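Local coordinates for protein adhesin YadA (Yersinia enterocolitica, PDB 1P9H) that binds collagen as a trimeric outer-membrane adhesin, promoting bacterial attachment to and invasion of eukaryotic cells and conferring resistance to serum and phagocytosis, at residues A[139-143]-A[144-148]. Sequence-based numbering, arbitrary orientation.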
loop_
_atom_site.group_PDB
_atom_site.type_symbol
_atom_site.label_atom_id
_atom_site.label_comp_id
_atom_site.label_asym_id
_atom_site.label_seq_id
_atom_site.Cartn_x
_atom_site.Cartn_y
_atom_site.Cartn_z
ATOM N N SER A 139 4.433 -0.092 14.431
ATOM C CA SER A 139 5.606 -0.436 13.633
ATOM C C SER A 139 5.310 -0.436 12.136
ATOM O O SER A 139 4.151 -0.378 11.716
ATOM C CB SER A 139 6.170 -1.799 14.058
ATOM O OG SER A 139 5.244 -2.849 13.834
ATOM N N VAL A 140 6.373 -0.487 11.338
ATOM C CA VAL A 140 6.272 -0.479 9.880
ATOM C C VAL A 140 7.159 -1.574 9.304
ATOM O O VAL A 140 8.350 -1.631 9.599
ATOM C CB VAL A 140 6.737 0.881 9.299
ATOM C CG1 VAL A 140 6.744 0.834 7.773
ATOM C CG2 VAL A 140 5.825 1.997 9.790
ATOM N N ALA A 141 6.570 -2.438 8.484
ATOM C CA ALA A 141 7.308 -3.523 7.854
ATOM C C ALA A 141 6.995 -3.499 6.364
ATOM O O ALA A 141 5.867 -3.793 5.963
ATOM C CB ALA A 141 6.895 -4.863 8.461
ATOM N N ILE A 142 7.987 -3.141 5.552
ATOM C CA ILE A 142 7.810 -3.066 4.103
ATOM C C ILE A 142 8.733 -4.052 3.407
ATOM O O ILE A 142 9.955 -3.960 3.531
ATOM C CB ILE A 142 8.137 -1.650 3.555
ATOM C CG1 ILE A 142 7.388 -0.575 4.350
ATOM C CG2 ILE A 142 7.767 -1.568 2.078
ATOM C CD1 ILE A 142 5.876 -0.653 4.248
ATOM N N GLY A 143 8.145 -4.988 2.667
ATOM C CA GLY A 143 8.931 -5.976 1.958
ATOM C C GLY A 143 8.522 -7.392 2.306
ATOM O O GLY A 143 7.966 -7.642 3.380
ATOM N N HIS A 144 8.784 -8.321 1.393
ATOM C CA HIS A 144 8.457 -9.724 1.622
ATOM C C HIS A 144 9.097 -10.229 2.912
ATOM O O HIS A 144 10.306 -10.121 3.105
ATOM C CB HIS A 144 8.948 -10.586 0.458
ATOM C CG HIS A 144 9.033 -12.044 0.790
ATOM N ND1 HIS A 144 10.230 -12.725 0.851
ATOM C CD2 HIS A 144 8.071 -12.945 1.104
ATOM C CE1 HIS A 144 10.003 -13.981 1.188
ATOM N NE2 HIS A 144 8.701 -14.142 1.347
ATOM N N SER A 145 8.269 -10.791 3.786
ATOM C CA SER A 145 8.720 -11.334 5.059
ATOM C C SER A 145 9.522 -10.368 5.924
ATOM O O SER A 145 10.378 -10.786 6.707
ATOM C CB SER A 145 9.509 -12.627 4.824
ATOM O OG SER A 145 8.634 -13.661 4.393
ATOM N N SER A 146 9.251 -9.071 5.776
ATOM C CA SER A 146 9.915 -8.073 6.606
ATOM C C SER A 146 9.278 -8.274 7.975
ATOM O O SER A 146 8.123 -8.697 8.070
ATOM C CB SER A 146 9.657 -6.656 6.073
ATOM O OG SER A 146 8.278 -6.399 5.874
ATOM N N HIS A 147 10.003 -7.968 9.044
ATOM C CA HIS A 147 9.448 -8.231 10.357
ATOM C C HIS A 147 9.951 -7.354 11.487
ATOM O O HIS A 147 11.157 -7.240 11.712
ATOM C CB HIS A 147 9.709 -9.711 10.685
ATOM C CG HIS A 147 9.251 -10.137 12.046
ATOM N ND1 HIS A 147 8.044 -9.751 12.586
ATOM C CD2 HIS A 147 9.818 -10.971 12.950
ATOM C CE1 HIS A 147 7.885 -10.331 13.763
ATOM N NE2 HIS A 147 8.946 -11.077 14.008
ATOM N N VAL A 148 9.012 -6.716 12.176
ATOM C CA VAL A 148 9.333 -5.907 13.341
ATOM C C VAL A 148 8.740 -6.696 14.501
ATOM O O VAL A 148 7.518 -6.810 14.624
ATOM C CB VAL A 148 8.681 -4.510 13.294
ATOM C CG1 VAL A 148 9.016 -3.743 14.579
ATOM C CG2 VAL A 148 9.184 -3.737 12.081
#
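G143 O is gripped twice by S146. The backbone N of S146 lies 3.1 Å from G143 O with an N-H...O angle of 153°, closing a type II beta turn from G143 to S146, and S146 OG donates to the same oxygen at 2.8 Å. Both donors approach from one face of the carbonyl plane, the amide well above it and the hydroxyl only moderately tilted from it. The S146 torsion (chi1 52°) sets OG between its own N and carbonyl carbon, pointing inward, where it also packs 3.3 Å from A141 CB. Further along, V148 reaches across to the opposite arm: its CG1 meets S139 CB at a tight 3.5 Å, while CG2 lies 3.4 Å from V140 O. Beyond the two segments, S139 OG is hydrogen-bonded to A136 O, and H144 ND1 to D160 OD2. Segments 139-143 and 144-148 run nearly opposite, 160° apart, so the turn reverses the chain within one coil of the left-handed parallel beta-roll of the YadA head. Strand 140-142 runs between parallel strands 126-128 and 156-158; V140 packs on I142 of the third subunit, and I142 on V140 of the second and I142 of the third. Strand 147-148 lies beside 133-134 in the second sheet.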